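Local coordinates for protein KLLA0B12012p (Kluyveromyces lactis, PDB 6Y3P) that directly partners the mRNA decapping enzyme Dcp2 and, through the C-terminal ATP-grasp domain described here, probably binds ATP, at residues A[140-145]-A[198-203]; A[212-217]-A[238-243]; A[218-223]-A[350-355]. One frame throughout, in Å; residues are numbered along the deposited sequence. Where two conformers were deposited one is given.

In the fold
Interaction 1 belongs to one antiparallel sheet, interactions 2 and 3 to another, consistent with the two-part build of an ATP-grasp domain. The centre of interaction 3 lies nearest the centre of the chain, about 9 Å away; interactions 1 and 3 are both partly buried, whereas interaction 2 is a surface contact. The last two share strand 215-224 and touch where Leu-238 CD1 packs 3.7 Å from Arg-218 CB, while the centres of interactions 1 and 2 are about 17 Å apart. Chemistry follows place: interaction 1 combines strand pairing with aromatic stacking, interaction 2 adds water and an arginine reaching backbone carbonyls, and interaction 3 has no hydrogen bond between its segments.

Interaction 1: A[140-145]-A[198-203]; sequences WWILKP and QEYLHN
Backbone pairing joins strands 140-145 and 194-200, neighbours in a five-stranded antiparallel sheet. Ile-142 and Gln-198 form a hydrogen-bonded pair: Ile-142 N donates to Gln-198 O at 2.8 Å and Gln-198 N to Ile-142 O at 2.9 Å, both donors in the carbonyl plane. Tyr-200 N reaches Trp-140 O at 2.9 Å along an almost straight N-H...O line (178°), but from above the carbonyl plane.

Apolar contacts line the face shared by Ile-142 and Tyr-200. Ile-142 CD1 meets Tyr-200 CD1 at 3.5 Å, and Trp-140 CB lies in plane at the edge of the same phenol ring. Next along, Lys-144 CD packs on CB of Gln-198; the amide oxygen of that glutamine is hydrogen-bonded to Lys-83.

Aromatic stacking extends the contact beyond the strand. With CG wedged between backbone N and carbonyl carbon (chi1 79°), His-202 lays its imidazole over one face of Trp-140, an offset stack on the five-membered ring with planes only 9° apart. His-202 CB meanwhile makes a CH-pi contact with the six-membered ring. An alanine in place of Trp-140 would remove both platforms and would probably loosen the loop at His-202.

Lys-158 makes a cation-pi contact with the same indole, so the flat, electron-rich ring probably links the strand, the following loop and a nearby charge.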
loop_
_atom_site.group_PDB
_atom_site.type_symbol
_atom_site.label_atom_id
_atom_site.label_comp_id
_atom_site.label_asym_id
_atom_site.label_seq_id
_atom_site.Cartn_x
_atom_site.Cartn_y
_atom_site.Cartn_z
ATOM N N TRP A 140 -15.251 -12.225 -8.691
ATOM C CA TRP A 140 -14.732 -12.071 -10.052
ATOM C C TRP A 140 -13.221 -12.180 -9.938
ATOM O O TRP A 140 -12.646 -11.932 -8.867
ATOM C CB TRP A 140 -15.134 -10.736 -10.697
ATOM C CG TRP A 140 -16.616 -10.582 -10.903
ATOM C CD1 TRP A 140 -17.587 -10.612 -9.945
ATOM C CD2 TRP A 140 -17.292 -10.410 -12.153
ATOM N NE1 TRP A 140 -18.826 -10.469 -10.522
ATOM C CE2 TRP A 140 -18.673 -10.328 -11.876
ATOM C CE3 TRP A 140 -16.865 -10.328 -13.485
ATOM C CZ2 TRP A 140 -19.625 -10.125 -12.878
ATOM C CZ3 TRP A 140 -17.810 -10.161 -14.481
ATOM C CH2 TRP A 140 -19.172 -10.066 -14.175
ATOM N N TRP A 141 -12.581 -12.628 -11.016
ATOM C CA TRP A 141 -11.154 -12.882 -10.982
ATOM C C TRP A 141 -10.529 -12.469 -12.251
ATOM O O TRP A 141 -11.168 -12.401 -13.303
ATOM C CB TRP A 141 -10.870 -14.391 -10.763
ATOM C CG TRP A 141 -11.438 -14.935 -9.499
ATOM C CD1 TRP A 141 -12.680 -15.472 -9.326
ATOM C CD2 TRP A 141 -10.846 -14.853 -8.197
ATOM N NE1 TRP A 141 -12.895 -15.743 -7.990
ATOM C CE2 TRP A 141 -11.770 -15.399 -7.280
ATOM C CE3 TRP A 141 -9.595 -14.433 -7.724
ATOM C CZ2 TRP A 141 -11.461 -15.577 -5.923
ATOM C CZ3 TRP A 141 -9.300 -14.582 -6.373
ATOM C CH2 TRP A 141 -10.225 -15.152 -5.491
ATOM N N ILE A 142 -9.255 -12.246 -12.166
ATOM C CA ILE A 142 -8.482 -11.907 -13.323
ATOM C C ILE A 142 -7.253 -12.827 -13.372
ATOM O O ILE A 142 -6.663 -13.134 -12.328
ATOM C CB ILE A 142 -8.246 -10.377 -13.329
ATOM C CG1 ILE A 142 -8.203 -9.876 -14.744
ATOM C CG2 ILE A 142 -7.069 -9.878 -12.477
ATOM C CD1 ILE A 142 -8.852 -8.682 -14.843
ATOM N N LEU A 143 -6.993 -13.402 -14.563
ATOM C CA LEU A 143 -5.858 -14.282 -14.827
ATOM C C LEU A 143 -4.771 -13.427 -15.498
ATOM O O LEU A 143 -4.879 -13.111 -16.680
ATOM C CB LEU A 143 -6.262 -15.486 -15.694
ATOM C CG LEU A 143 -5.110 -16.439 -16.093
ATOM C CD1 LEU A 143 -4.625 -17.287 -14.915
ATOM C CD2 LEU A 143 -5.489 -17.287 -17.281
ATOM N N LYS A 144 -3.753 -13.012 -14.710
ATOM C CA LYS A 144 -2.662 -12.148 -15.167
ATOM C C LYS A 144 -1.421 -12.979 -15.442
ATOM O O LYS A 144 -0.861 -13.535 -14.489
ATOM C CB LYS A 144 -2.300 -11.076 -14.112
ATOM C CG LYS A 144 -3.421 -10.154 -13.651
ATOM C CD LYS A 144 -3.247 -9.807 -12.168
ATOM C CE LYS A 144 -2.936 -8.348 -11.909
ATOM N NZ LYS A 144 -1.504 -8.028 -12.136
ATOM N N PRO A 145 -0.929 -13.047 -16.708
ATOM C CA PRO A 145 0.330 -13.758 -16.953
ATOM C C PRO A 145 1.451 -12.870 -16.404
ATOM O O PRO A 145 1.620 -11.750 -16.895
ATOM C CB PRO A 145 0.374 -13.899 -18.483
ATOM C CG PRO A 145 -0.947 -13.378 -18.989
ATOM C CD PRO A 145 -1.433 -12.435 -17.950
ATOM N N GLN A 198 -5.844 -12.853 -9.534
ATOM C CA GLN A 198 -6.138 -11.737 -8.648
ATOM C C GLN A 198 -7.639 -11.456 -8.627
ATOM O O GLN A 198 -8.259 -11.373 -9.683
ATOM C CB GLN A 198 -5.330 -10.508 -9.143
ATOM C CG GLN A 198 -5.581 -9.168 -8.431
ATOM C CD GLN A 198 -4.568 -8.823 -7.369
ATOM O OE1 GLN A 198 -4.928 -8.425 -6.256
ATOM N NE2 GLN A 198 -3.279 -8.902 -7.698
ATOM N N GLU A 199 -8.212 -11.267 -7.427
ATOM C CA GLU A 199 -9.610 -10.885 -7.280
ATOM C C GLU A 199 -9.824 -9.600 -8.066
ATOM O O GLU A 199 -9.001 -8.680 -8.016
ATOM C CB GLU A 199 -9.978 -10.678 -5.821
ATOM C CG GLU A 199 -11.461 -10.437 -5.642
ATOM C CD GLU A 199 -11.926 -10.241 -4.219
ATOM O OE1 GLU A 199 -13.087 -9.802 -4.046
ATOM O OE2 GLU A 199 -11.154 -10.558 -3.283
ATOM N N TYR A 200 -10.880 -9.580 -8.860
ATOM C CA TYR A 200 -11.172 -8.448 -9.720
ATOM C C TYR A 200 -12.424 -7.702 -9.278
ATOM O O TYR A 200 -13.459 -8.312 -9.013
ATOM C CB TYR A 200 -11.235 -8.922 -11.191
ATOM C CG TYR A 200 -11.776 -7.911 -12.176
ATOM C CD1 TYR A 200 -10.975 -6.875 -12.654
ATOM C CD2 TYR A 200 -13.068 -8.019 -12.672
ATOM C CE1 TYR A 200 -11.467 -5.948 -13.579
ATOM C CE2 TYR A 200 -13.575 -7.091 -13.575
ATOM C CZ TYR A 200 -12.777 -6.050 -14.020
ATOM O OH TYR A 200 -13.293 -5.164 -14.937
ATOM N N LEU A 201 -12.322 -6.381 -9.217
ATOM C CA LEU A 201 -13.416 -5.476 -8.877
ATOM C C LEU A 201 -14.158 -5.045 -10.186
ATOM O O LEU A 201 -13.733 -4.125 -10.898
ATOM C CB LEU A 201 -12.840 -4.283 -8.102
ATOM C CG LEU A 201 -13.863 -3.367 -7.449
ATOM C CD1 LEU A 201 -13.925 -3.627 -5.992
ATOM C CD2 LEU A 201 -13.507 -1.925 -7.689
ATOM N N HIS A 202 -15.247 -5.765 -10.510
ATOM C CA HIS A 202 -16.061 -5.568 -11.727
ATOM C C HIS A 202 -16.920 -4.311 -11.630
ATOM O O HIS A 202 -17.332 -3.735 -12.634
ATOM C CB HIS A 202 -16.952 -6.811 -11.964
ATOM C CG HIS A 202 -18.184 -6.867 -11.099
ATOM N ND1 HIS A 202 -18.112 -7.201 -9.752
ATOM C CD2 HIS A 202 -19.474 -6.581 -11.407
ATOM C CE1 HIS A 202 -19.358 -7.122 -9.290
ATOM N NE2 HIS A 202 -20.208 -6.741 -10.247
ATOM N N ASN A 203 -17.115 -3.894 -10.388
ATOM C CA ASN A 203 -17.958 -2.890 -9.762
ATOM C C ASN A 203 -17.194 -1.548 -9.427
ATOM O O ASN A 203 -17.432 -1.054 -8.339
ATOM C CB ASN A 203 -18.295 -3.592 -8.403
ATOM C CG ASN A 203 -19.615 -3.283 -7.795
ATOM O OD1 ASN A 203 -20.604 -2.996 -8.475
ATOM N ND2 ASN A 203 -19.678 -3.439 -6.493
#

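Interaction 2: A[212-217]-A[238-243]; sequences GRKFHI and LFAPNK
Three backbone hydrogen bonds and an aromatic pair form the centre of the contact between 212-217 and 238-243. His-216 and Leu-238 are joined by two of these bonds, Leu-238 N to His-216 O at 3.0 Å and His-216 N to Leu-238 O at 3.1 Å, and further along Ala-240 N meets Lys-214 O at 2.9 Å nearly along the C=O axis. On one face, Phe-215 CB sits over the ring of Phe-239, 3.6 Å from its CD2; the two side chains run alongside in the same direction, their rings oblique, with planes 42° apart. On the other, Leu-238 CB lies over the His-216 imidazole while Leu-238 CD1 approaches His-216 CE1.

These pairs form the open end of the antiparallel beta hairpin of strands 215-224 and 228-239. There the side chain of Arg-213 crosses that of Phe-239 at about a right angle. A bend at chi3 (71°) brings its guanidinium over Phe-239 CB, which meets one face with NH2 3.6 Å away. NE makes a weak bond to Pro-241 O at 3.3 Å, and Ala-240 O also lies close to the group. A water accepts from Lys-214 N and donates to Asn-242 O at 2.7 Å, bridging the two segments beyond the last direct backbone bond.

Farther out, His-216 ND1 has a weak hydrogen bond to Asp-332, Val-335 packs on Phe-215, and Ile-280 of the adjoining strand 279-281 backs Phe-239. At the loop end, the backbone of Gly-212 is hydrogen-bonded to that of Phe-244.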
loop_
_atom_site.group_PDB
_atom_site.type_symbol
_atom_site.label_atom_id
_atom_site.label_comp_id
_atom_site.label_asym_id
_atom_site.label_seq_id
_atom_site.Cartn_x
_atom_site.Cartn_y
_atom_site.Cartn_z
ATOM N N GLY A 212 -16.418 9.192 -15.910
ATOM C CA GLY A 212 -16.478 7.733 -15.822
ATOM C C GLY A 212 -15.175 6.967 -15.791
ATOM O O GLY A 212 -15.130 5.783 -16.140
ATOM N N ARG A 213 -14.111 7.645 -15.391
ATOM C CA ARG A 213 -12.777 7.089 -15.251
ATOM C C ARG A 213 -12.695 6.564 -13.815
ATOM O O ARG A 213 -13.123 7.256 -12.879
ATOM C CB ARG A 213 -11.729 8.191 -15.489
ATOM C CG ARG A 213 -11.662 8.684 -16.947
ATOM C CD ARG A 213 -11.058 10.076 -17.048
ATOM N NE ARG A 213 -9.625 10.082 -16.765
ATOM C CZ ARG A 213 -9.024 10.835 -15.847
ATOM N NH1 ARG A 213 -9.730 11.670 -15.094
ATOM N NH2 ARG A 213 -7.711 10.757 -15.673
ATOM N N LYS A 214 -12.220 5.321 -13.649
ATOM C CA LYS A 214 -12.107 4.699 -12.328
ATOM C C LYS A 214 -10.890 5.242 -11.580
ATOM O O LYS A 214 -10.004 5.843 -12.187
ATOM C CB LYS A 214 -12.058 3.157 -12.432
ATOM C CG LYS A 214 -10.740 2.596 -12.933
ATOM C CD LYS A 214 -10.519 1.148 -12.489
ATOM C CE LYS A 214 -9.432 0.442 -13.289
ATOM N NZ LYS A 214 -8.084 1.071 -13.129
ATOM N N PHE A 215 -10.831 5.010 -10.263
ATOM C CA PHE A 215 -9.691 5.485 -9.484
ATOM C C PHE A 215 -9.352 4.567 -8.361
ATOM O O PHE A 215 -10.179 3.754 -7.916
ATOM C CB PHE A 215 -9.964 6.911 -8.926
ATOM C CG PHE A 215 -10.996 7.003 -7.813
ATOM C CD1 PHE A 215 -12.358 7.047 -8.103
ATOM C CD2 PHE A 215 -10.603 7.064 -6.477
ATOM C CE1 PHE A 215 -13.305 7.100 -7.074
ATOM C CE2 PHE A 215 -11.543 7.137 -5.458
ATOM C CZ PHE A 215 -12.889 7.151 -5.756
ATOM N N HIS A 216 -8.120 4.709 -7.901
ATOM C CA HIS A 216 -7.714 4.037 -6.691
ATOM C C HIS A 216 -7.294 5.121 -5.707
ATOM O O HIS A 216 -7.084 6.288 -6.097
ATOM C CB HIS A 216 -6.698 2.894 -6.895
ATOM C CG HIS A 216 -5.371 3.292 -7.459
ATOM N ND1 HIS A 216 -4.239 3.347 -6.663
ATOM C CD2 HIS A 216 -5.023 3.570 -8.736
ATOM C CE1 HIS A 216 -3.244 3.656 -7.479
ATOM N NE2 HIS A 216 -3.671 3.831 -8.732
ATOM N N ILE A 217 -7.294 4.771 -4.415
ATOM C CA ILE A 217 -6.937 5.667 -3.336
ATOM C C ILE A 217 -5.509 5.332 -2.894
ATOM O O ILE A 217 -5.167 4.174 -2.642
ATOM C CB ILE A 217 -7.923 5.661 -2.131
ATOM C CG1 ILE A 217 -9.341 6.083 -2.571
ATOM C CG2 ILE A 217 -7.399 6.576 -1.005
ATOM C CD1 ILE A 217 -10.425 5.989 -1.509
ATOM N N LEU A 238 -6.178 8.681 -7.674
ATOM C CA LEU A 238 -5.389 8.581 -8.890
ATOM C C LEU A 238 -6.296 7.930 -9.902
ATOM O O LEU A 238 -6.672 6.776 -9.745
ATOM C CB LEU A 238 -4.102 7.738 -8.645
ATOM C CG LEU A 238 -3.404 7.976 -7.274
ATOM C CD1 LEU A 238 -2.833 6.724 -6.721
ATOM C CD2 LEU A 238 -2.350 8.994 -7.356
ATOM N N PHE A 239 -6.715 8.711 -10.901
ATOM C CA PHE A 239 -7.646 8.286 -11.944
ATOM C C PHE A 239 -6.967 7.643 -13.141
ATOM O O PHE A 239 -5.856 8.034 -13.522
ATOM C CB PHE A 239 -8.490 9.474 -12.401
ATOM C CG PHE A 239 -9.464 9.932 -11.348
ATOM C CD1 PHE A 239 -9.095 10.887 -10.403
ATOM C CD2 PHE A 239 -10.761 9.428 -11.308
ATOM C CE1 PHE A 239 -10.003 11.319 -9.431
ATOM C CE2 PHE A 239 -11.656 9.836 -10.316
ATOM C CZ PHE A 239 -11.271 10.781 -9.388
ATOM N N ALA A 240 -7.659 6.658 -13.734
ATOM C CA ALA A 240 -7.212 5.940 -14.927
ATOM C C ALA A 240 -7.332 6.897 -16.150
ATOM O O ALA A 240 -8.138 7.831 -16.095
ATOM C CB ALA A 240 -8.063 4.685 -15.120
ATOM N N PRO A 241 -6.514 6.759 -17.220
ATOM C CA PRO A 241 -6.605 7.728 -18.339
ATOM C C PRO A 241 -7.904 7.688 -19.156
ATOM O O PRO A 241 -8.428 8.733 -19.570
ATOM C CB PRO A 241 -5.384 7.385 -19.204
ATOM C CG PRO A 241 -5.100 5.952 -18.920
ATOM C CD PRO A 241 -5.455 5.750 -17.466
ATOM N N ASN A 242 -8.429 6.481 -19.363
ATOM C CA ASN A 242 -9.602 6.242 -20.180
ATOM C C ASN A 242 -10.867 5.921 -19.381
ATOM O O ASN A 242 -10.788 5.531 -18.217
ATOM C CB ASN A 242 -9.269 5.141 -21.196
ATOM C CG ASN A 242 -8.003 5.438 -21.992
ATOM O OD1 ASN A 242 -6.980 4.736 -21.868
ATOM N ND2 ASN A 242 -8.012 6.546 -22.752
ATOM N N LYS A 243 -12.038 6.129 -20.005
ATOM C CA LYS A 243 -13.331 5.835 -19.397
ATOM C C LYS A 243 -13.434 4.325 -19.207
ATOM O O LYS A 243 -13.020 3.557 -20.084
ATOM C CB LYS A 243 -14.499 6.345 -20.268
ATOM C CG LYS A 243 -14.436 7.831 -20.604
ATOM C CD LYS A 243 -15.812 8.377 -21.020
ATOM C CE LYS A 243 -15.777 9.704 -21.764
ATOM N NZ LYS A 243 -14.986 10.758 -21.071
HETATM O O HOH W 1 -11.431 3.905 -16.168
HETATM O O HOH W 2 -6.909 3.845 -11.357
#

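Interaction 3: A[218-223]-A[350-355]; sequences RCYVTC and PDFKQT
Pro-350, early in the loop, meets two side chains of strand 215-224. Its CB lies 3.6 Å from Arg-218 NH1, close to the plane of the guanidinium and at its edge, while its CG approaches the edge of the Tyr-220 ring, 4.1 Å from CE1. The guanidinium is steered by charge elsewhere: NH2 forms a salt bridge with Asp-332, so the proline ring touches an arginine already engaged.

At Asp-351 the side chain leads off from the strand, and the carbonyl O is the part that comes closest to Tyr-220.

Phe-352 makes the closest apolar approach, to Tyr-220. Both its CG and that of Tyr-220 stand anti to their carbonyl carbons (chi1 -63° and -60°), and the two side chains run antiparallel past one another. Phe-352 CE1 comes within 3.5 Å of Tyr-220 CE1, and the rings incline at 35°.

Gln-354 folds back at chi2. Its NE2 lies 3.2 Å from Phe-352 O, a weak bond that probably biases the amide toward the tip of Tyr-220, where OH is 3.7 Å from the same nitrogen.

The tyrosine is thus bordered by proline, phenylalanine and glutamine from a single loop, by van der Waals contact with no hydrogen bond across the segments. This loop links strand 341-347, at whose end ATP-grasp relatives commonly place metal ligands, to helix 357-375. Phe-367 of that helix meets Phe-352 edge-to-face, Thr-328 of strand 326-335 also touches Phe-352, and Leu-236 of strand 228-239 packs against Gln-354.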
loop_
_atom_site.group_PDB
_atom_site.type_symbol
_atom_site.label_atom_id
_atom_site.label_comp_id
_atom_site.label_asym_id
_atom_site.label_seq_id
_atom_site.Cartn_x
_atom_site.Cartn_y
_atom_site.Cartn_z
ATOM N N ARG A 218 -4.681 6.357 -2.807
ATOM C CA ARG A 218 -3.347 6.255 -2.244
ATOM C C ARG A 218 -3.475 6.906 -0.854
ATOM O O ARG A 218 -3.735 8.109 -0.737
ATOM C CB ARG A 218 -2.303 6.985 -3.119
ATOM C CG ARG A 218 -0.876 7.040 -2.516
ATOM C CD ARG A 218 -0.393 5.661 -2.110
ATOM N NE ARG A 218 0.941 5.333 -2.612
ATOM C CZ ARG A 218 1.217 4.929 -3.848
ATOM N NH1 ARG A 218 2.463 4.625 -4.189
ATOM N NH2 ARG A 218 0.254 4.854 -4.761
ATOM N N CYS A 219 -3.331 6.091 0.186
ATOM C CA CYS A 219 -3.396 6.520 1.572
ATOM C C CYS A 219 -1.973 6.409 2.204
ATOM O O CYS A 219 -1.376 5.325 2.178
ATOM C CB CYS A 219 -4.426 5.660 2.308
ATOM S SG CYS A 219 -4.571 6.005 4.080
ATOM N N TYR A 220 -1.401 7.535 2.708
ATOM C CA TYR A 220 -0.094 7.471 3.390
ATOM C C TYR A 220 -0.294 7.062 4.836
ATOM O O TYR A 220 -1.086 7.668 5.551
ATOM C CB TYR A 220 0.691 8.775 3.294
ATOM C CG TYR A 220 0.973 9.138 1.856
ATOM C CD1 TYR A 220 1.853 8.380 1.085
ATOM C CD2 TYR A 220 0.322 10.209 1.247
ATOM C CE1 TYR A 220 2.094 8.689 -0.253
ATOM C CE2 TYR A 220 0.562 10.536 -0.090
ATOM C CZ TYR A 220 1.464 9.781 -0.831
ATOM O OH TYR A 220 1.721 10.077 -2.140
ATOM N N VAL A 221 0.384 5.996 5.238
ATOM C CA VAL A 221 0.288 5.406 6.557
ATOM C C VAL A 221 1.666 5.462 7.188
ATOM O O VAL A 221 2.614 4.959 6.596
ATOM C CB VAL A 221 -0.251 3.961 6.460
ATOM C CG1 VAL A 221 -0.305 3.297 7.839
ATOM C CG2 VAL A 221 -1.619 3.927 5.791
ATOM N N THR A 222 1.788 6.085 8.372
ATOM C CA THR A 222 3.070 6.183 9.064
ATOM C C THR A 222 3.072 5.299 10.281
ATOM O O THR A 222 2.210 5.418 11.140
ATOM C CB THR A 222 3.459 7.654 9.392
ATOM O OG1 THR A 222 3.341 8.455 8.225
ATOM C CG2 THR A 222 4.874 7.788 9.946
ATOM N N CYS A 223 4.030 4.395 10.333
ATOM C CA CYS A 223 4.298 3.559 11.496
ATOM C C CYS A 223 5.384 4.237 12.231
ATOM O O CYS A 223 6.366 4.614 11.616
ATOM C CB CYS A 223 4.727 2.156 11.092
ATOM S SG CYS A 223 3.355 1.107 10.620
ATOM N N PRO A 350 7.165 5.061 -1.320
ATOM C CA PRO A 350 6.343 5.530 -2.448
ATOM C C PRO A 350 6.831 6.848 -3.044
ATOM O O PRO A 350 7.499 7.627 -2.360
ATOM C CB PRO A 350 4.960 5.718 -1.807
ATOM C CG PRO A 350 5.260 6.021 -0.363
ATOM C CD PRO A 350 6.413 5.136 -0.042
ATOM N N ASP A 351 6.503 7.094 -4.328
ATOM C CA ASP A 351 6.871 8.357 -4.957
ATOM C C ASP A 351 5.850 9.370 -4.463
ATOM O O ASP A 351 4.649 9.189 -4.653
ATOM C CB ASP A 351 6.903 8.270 -6.511
ATOM C CG ASP A 351 7.703 9.367 -7.234
ATOM O OD1 ASP A 351 8.516 10.070 -6.565
ATOM O OD2 ASP A 351 7.559 9.490 -8.470
ATOM N N PHE A 352 6.329 10.354 -3.714
ATOM C CA PHE A 352 5.530 11.440 -3.167
ATOM C C PHE A 352 5.404 12.582 -4.190
ATOM O O PHE A 352 4.590 13.475 -3.971
ATOM C CB PHE A 352 6.145 11.964 -1.853
ATOM C CG PHE A 352 6.199 10.970 -0.713
ATOM C CD1 PHE A 352 5.080 10.736 0.084
ATOM C CD2 PHE A 352 7.379 10.294 -0.412
ATOM C CE1 PHE A 352 5.134 9.817 1.138
ATOM C CE2 PHE A 352 7.423 9.363 0.629
ATOM C CZ PHE A 352 6.308 9.137 1.401
ATOM N N LYS A 353 6.199 12.556 -5.296
ATOM C CA LYS A 353 6.190 13.622 -6.313
ATOM C C LYS A 353 4.801 13.891 -6.952
ATOM O O LYS A 353 4.168 12.973 -7.480
ATOM C CB LYS A 353 7.250 13.401 -7.409
ATOM C CG LYS A 353 7.575 14.707 -8.127
ATOM C CD LYS A 353 8.350 14.549 -9.417
ATOM C CE LYS A 353 7.922 15.546 -10.486
ATOM N NZ LYS A 353 7.669 16.931 -9.977
ATOM N N GLN A 354 4.356 15.171 -6.870
ATOM C CA GLN A 354 3.082 15.700 -7.393
ATOM C C GLN A 354 3.292 17.055 -8.101
ATOM O O GLN A 354 4.393 17.614 -8.100
ATOM C CB GLN A 354 2.013 15.895 -6.265
ATOM C CG GLN A 354 1.834 14.787 -5.212
ATOM C CD GLN A 354 1.431 13.422 -5.738
ATOM O OE1 GLN A 354 0.791 13.280 -6.790
ATOM N NE2 GLN A 354 1.790 12.378 -4.986
ATOM N N THR A 355 2.220 17.582 -8.693
ATOM C CA THR A 355 2.237 18.877 -9.358
ATOM C C THR A 355 1.056 19.684 -8.830
ATOM O O THR A 355 0.008 19.108 -8.492
ATOM C CB THR A 355 2.362 18.714 -10.900
ATOM O OG1 THR A 355 3.309 19.661 -11.399
ATOM C CG2 THR A 355 1.017 18.803 -11.657
#